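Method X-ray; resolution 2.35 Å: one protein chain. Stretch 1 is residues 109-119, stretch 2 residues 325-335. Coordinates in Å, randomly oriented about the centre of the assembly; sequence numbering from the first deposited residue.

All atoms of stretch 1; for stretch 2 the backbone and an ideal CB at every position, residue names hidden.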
# COMPACT_ATOMS: atom_id res chain seq x y z
N GLN A 109 0.37 -16.58 -21.52
CA GLN A 109 1.76 -16.18 -21.21
C GLN A 109 2.44 -15.51 -22.40
O GLN A 109 3.60 -15.80 -22.70
CB GLN A 109 2.57 -17.37 -20.67
CG GLN A 109 1.94 -17.97 -19.41
CD GLN A 109 2.67 -19.18 -18.87
OE1 GLN A 109 3.37 -19.89 -19.60
NE2 GLN A 109 2.46 -19.48 -17.60
N GLU A 110 1.70 -14.60 -23.08
CA GLU A 110 2.18 -13.87 -24.26
C GLU A 110 3.46 -13.07 -24.00
O GLU A 110 4.32 -13.00 -24.87
CB GLU A 110 1.07 -12.94 -24.83
CG GLU A 110 -0.13 -13.66 -25.44
CD GLU A 110 0.11 -14.64 -26.59
OE1 GLU A 110 1.19 -14.58 -27.22
OE2 GLU A 110 -0.81 -15.44 -26.88
N ILE A 111 3.57 -12.45 -22.79
CA ILE A 111 4.75 -11.64 -22.42
C ILE A 111 6.02 -12.50 -22.26
O ILE A 111 7.12 -11.99 -22.43
CB ILE A 111 4.46 -10.75 -21.17
CG1 ILE A 111 5.50 -9.58 -21.08
CG2 ILE A 111 4.40 -11.59 -19.86
CD1 ILE A 111 5.07 -8.33 -20.24
N ILE A 112 5.86 -13.80 -21.90
CA ILE A 112 7.00 -14.72 -21.78
C ILE A 112 7.43 -15.19 -23.19
O ILE A 112 8.61 -15.13 -23.52
CB ILE A 112 6.70 -15.92 -20.81
CG1 ILE A 112 6.36 -15.40 -19.37
CG2 ILE A 112 7.89 -16.90 -20.78
CD1 ILE A 112 5.85 -16.50 -18.36
N LYS A 113 6.44 -15.55 -24.04
CA LYS A 113 6.68 -15.97 -25.43
C LYS A 113 7.33 -14.85 -26.25
O LYS A 113 8.10 -15.14 -27.17
CB LYS A 113 5.37 -16.44 -26.10
CG LYS A 113 4.75 -17.65 -25.42
CD LYS A 113 3.36 -17.97 -25.95
CE LYS A 113 2.85 -19.28 -25.41
NZ LYS A 113 1.42 -19.50 -25.75
N ALA A 114 7.02 -13.56 -25.91
CA ALA A 114 7.61 -12.39 -26.58
C ALA A 114 9.04 -12.08 -26.07
O ALA A 114 9.69 -11.15 -26.58
CB ALA A 114 6.70 -11.17 -26.43
N GLY A 115 9.51 -12.86 -25.09
CA GLY A 115 10.85 -12.72 -24.51
C GLY A 115 11.04 -11.56 -23.55
O GLY A 115 12.14 -11.38 -23.01
N ILE A 116 9.96 -10.78 -23.29
CA ILE A 116 10.01 -9.60 -22.41
C ILE A 116 10.19 -9.96 -20.93
O ILE A 116 11.03 -9.37 -20.24
CB ILE A 116 8.84 -8.63 -22.70
CG1 ILE A 116 9.03 -7.98 -24.09
CG2 ILE A 116 8.71 -7.56 -21.61
CD1 ILE A 116 7.81 -7.83 -24.86
N VAL A 117 9.43 -10.95 -20.45
CA VAL A 117 9.60 -11.45 -19.08
C VAL A 117 10.20 -12.84 -19.18
O VAL A 117 9.68 -13.67 -19.92
CB VAL A 117 8.27 -11.43 -18.26
CG1 VAL A 117 8.43 -12.15 -16.92
CG2 VAL A 117 7.78 -10.00 -18.03
N PRO A 118 11.35 -13.10 -18.52
CA PRO A 118 11.97 -14.44 -18.60
C PRO A 118 11.07 -15.54 -18.06
O PRO A 118 10.23 -15.28 -17.20
CB PRO A 118 13.22 -14.31 -17.72
CG PRO A 118 13.47 -12.86 -17.60
CD PRO A 118 12.13 -12.20 -17.66
N SER A 119 11.29 -16.79 -18.51
CA SER A 119 10.53 -17.95 -18.04
C SER A 119 10.89 -18.31 -16.59
O SER A 119 10.18 -19.08 -15.96
CB SER A 119 10.73 -19.15 -18.96
OG SER A 119 11.96 -19.81 -18.68
N UNK A 325 10.84 -5.32 -11.30
CA UNK A 325 11.69 -4.71 -12.32
C UNK A 325 11.09 -4.75 -13.74
O UNK A 325 11.51 -3.98 -14.60
CB UNK A 325 13.05 -5.41 -12.33
N UNK A 326 10.08 -5.62 -13.97
CA UNK A 326 9.45 -5.76 -15.29
C UNK A 326 8.20 -4.91 -15.47
O UNK A 326 7.64 -4.88 -16.57
CB UNK A 326 9.09 -7.23 -15.53
N UNK A 327 7.74 -4.23 -14.41
CA UNK A 327 6.51 -3.44 -14.45
C UNK A 327 6.49 -2.38 -15.57
O UNK A 327 5.56 -2.40 -16.38
CB UNK A 327 6.31 -2.75 -13.10
N UNK A 328 7.57 -1.56 -15.77
CA UNK A 328 7.56 -0.61 -16.91
C UNK A 328 7.37 -1.31 -18.27
O UNK A 328 6.66 -0.78 -19.12
CB UNK A 328 8.87 0.19 -16.93
N UNK A 329 7.95 -2.52 -18.43
CA UNK A 329 7.80 -3.31 -19.67
C UNK A 329 6.38 -3.87 -19.83
O UNK A 329 5.92 -4.03 -20.96
CB UNK A 329 8.81 -4.46 -19.68
N UNK A 330 5.68 -4.17 -18.68
CA UNK A 330 4.27 -4.61 -18.74
C UNK A 330 3.40 -3.48 -19.29
O UNK A 330 2.50 -3.73 -20.08
CB UNK A 330 3.77 -5.04 -17.36
N UNK A 331 3.64 -2.23 -18.83
CA UNK A 331 2.89 -1.06 -19.30
C UNK A 331 3.04 -0.90 -20.84
O UNK A 331 2.04 -0.85 -21.54
CB UNK A 331 3.38 0.20 -18.58
N UNK A 332 4.28 -0.96 -21.34
CA UNK A 332 4.57 -0.90 -22.79
C UNK A 332 3.93 -2.06 -23.54
O UNK A 332 3.27 -1.83 -24.54
CB UNK A 332 6.08 -0.91 -23.03
N UNK A 333 4.08 -3.30 -23.02
CA UNK A 333 3.54 -4.50 -23.68
C UNK A 333 1.99 -4.55 -23.71
O UNK A 333 1.41 -4.77 -24.77
CB UNK A 333 4.07 -5.75 -22.97
N UNK A 334 1.34 -4.38 -22.56
CA UNK A 334 -0.12 -4.52 -22.48
C UNK A 334 -0.88 -3.31 -22.91
O UNK A 334 -2.00 -3.45 -23.42
CB UNK A 334 -0.53 -4.87 -21.05
N UNK A 335 -0.36 -2.12 -22.62
CA UNK A 335 -1.10 -0.89 -22.87
C UNK A 335 -0.59 -0.10 -24.07
O UNK A 335 -1.26 0.84 -24.49
CB UNK A 335 -1.05 -0.00 -21.62

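Position 325 is out of reach of stretch 1. The residue is Ile 325.

Position 326 points toward stretch 1. Its ideal CB lies 4.0 Å from Val 117 CG2, and the Pro 118 ring lies farther out. A long apolar or aromatic side chain would suit. The residue is Tyr 326. Its CB is 3.9 Å from Val 117 CG2, and its CZ packs 3.5 Å from Pro 118 CD.

Positions 327 and 328 are out of reach, so stretch 1 sets no preference. The residues are Val 327 and Pro 328.

Position 329 points toward stretch 1, with its ideal CB 3.7 Å from Ile 116 CG2. Stretch 1 offers only a methyl group this close, so an apolar residue would suit, as would a longer chain with an aliphatic base. The residue is Glu 329. Its CB lies 3.6 Å from Ile 116 CG2, while its carboxylate turns along its own helix.

Position 330 points sideways, with its ideal CB 4.6 Å from Ile 111 CD1. A medium or long apolar side chain would fit. The residue is Met 330, present as selenomethionine. Its CG is 4.2 Å from Ile 111 CD1.

Positions 331 and 332 are out of reach, and stretch 1 sets no preference. Ile 331 makes no contact. Arg 332 forms a salt bridge one turn back: NH1 is 3.2 Å from Glu 329 OE2, and the hydrogen bond within it is weak.

Position 333 points toward stretch 1. Its ideal CB is 3.9 Å from Ile 111 CD1 and 4.7 Å from Ile 116 CD1. Beyond these lie Ala 114 and the backbone at Glu 110. Leucine or methionine could fit, but a flat ring could touch more of this surface. The residue is Phe 333, with chi1 in t. Ile 111 CA sits over one ring face, 4.2 Å from the ring centroid, a CH-pi contact. Phe 333 CD1 lies 3.5 Å from Ile 116 CD1, and Phe 333 CE1 3.8 Å from Ala 114 CB.

Position 334 points sideways, with nothing of stretch 1 within 5.5 Å of its ideal CB. Only a long side chain could reach Ile 111. The residue is Tyr 334. Its CE2 is 3.7 Å from Ile 111 CD1. Its OH is 3.2 Å from Ile 111 CG2 and is hydrogen-bonded elsewhere in the structure.

Position 335 is out of reach. The residue is Leu 335.

Stretch 2 (325-335) IYVPEMIRFYL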
# COMPACT_ATOMS: atom_id res chain seq x y z
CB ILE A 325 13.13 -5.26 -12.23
CG1 ILE A 325 13.19 -6.76 -12.58
CG2 ILE A 325 13.75 -4.97 -10.82
CD1 ILE A 325 14.61 -7.31 -12.86
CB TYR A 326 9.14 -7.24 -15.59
CG TYR A 326 10.37 -8.11 -15.51
CD1 TYR A 326 11.40 -8.01 -16.45
CD2 TYR A 326 10.54 -9.02 -14.47
CE1 TYR A 326 12.55 -8.78 -16.35
CE2 TYR A 326 11.68 -9.81 -14.37
CZ TYR A 326 12.70 -9.67 -15.30
OH TYR A 326 13.82 -10.44 -15.20
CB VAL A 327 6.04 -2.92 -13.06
CG1 VAL A 327 4.73 -2.14 -13.18
CG2 VAL A 327 5.87 -4.08 -12.09
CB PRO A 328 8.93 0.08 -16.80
CG PRO A 328 9.31 -0.05 -15.40
CD PRO A 328 8.78 -1.38 -14.94
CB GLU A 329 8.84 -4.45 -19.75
CG GLU A 329 10.25 -4.00 -20.10
CD GLU A 329 10.38 -3.05 -21.28
OE1 GLU A 329 9.70 -3.28 -22.31
OE2 GLU A 329 11.15 -2.08 -21.17
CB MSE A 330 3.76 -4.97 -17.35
CG MSE A 330 4.44 -6.17 -16.72
SE MSE A 330 3.82 -6.31 -14.84
CE MSE A 330 5.15 -7.51 -14.22
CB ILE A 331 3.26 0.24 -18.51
CG1 ILE A 331 2.83 0.13 -17.03
CG2 ILE A 331 2.64 1.49 -19.18
CD1 ILE A 331 3.66 1.01 -16.06
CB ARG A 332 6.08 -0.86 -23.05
CG ARG A 332 6.77 0.31 -22.39
CD ARG A 332 8.24 0.38 -22.73
NE ARG A 332 8.79 1.67 -22.34
CZ ARG A 332 9.59 1.87 -21.30
NH1 ARG A 332 10.02 0.83 -20.59
NH2 ARG A 332 10.00 3.08 -21.00
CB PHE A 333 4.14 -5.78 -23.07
CG PHE A 333 3.74 -7.07 -23.77
CD1 PHE A 333 4.36 -7.46 -24.96
CD2 PHE A 333 2.75 -7.90 -23.23
CE1 PHE A 333 3.99 -8.66 -25.60
CE2 PHE A 333 2.39 -9.09 -23.88
CZ PHE A 333 3.01 -9.46 -25.06
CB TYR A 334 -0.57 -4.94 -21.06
CG TYR A 334 -0.01 -6.29 -20.66
CD1 TYR A 334 -0.40 -7.46 -21.31
CD2 TYR A 334 0.94 -6.39 -19.65
CE1 TYR A 334 0.12 -8.70 -20.95
CE2 TYR A 334 1.51 -7.62 -19.32
CZ TYR A 334 1.10 -8.77 -19.97
OH TYR A 334 1.63 -9.97 -19.61
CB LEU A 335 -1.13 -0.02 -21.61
CG LEU A 335 -1.70 -0.67 -20.35
CD1 LEU A 335 -1.39 0.16 -19.13
CD2 LEU A 335 -3.21 -0.87 -20.47
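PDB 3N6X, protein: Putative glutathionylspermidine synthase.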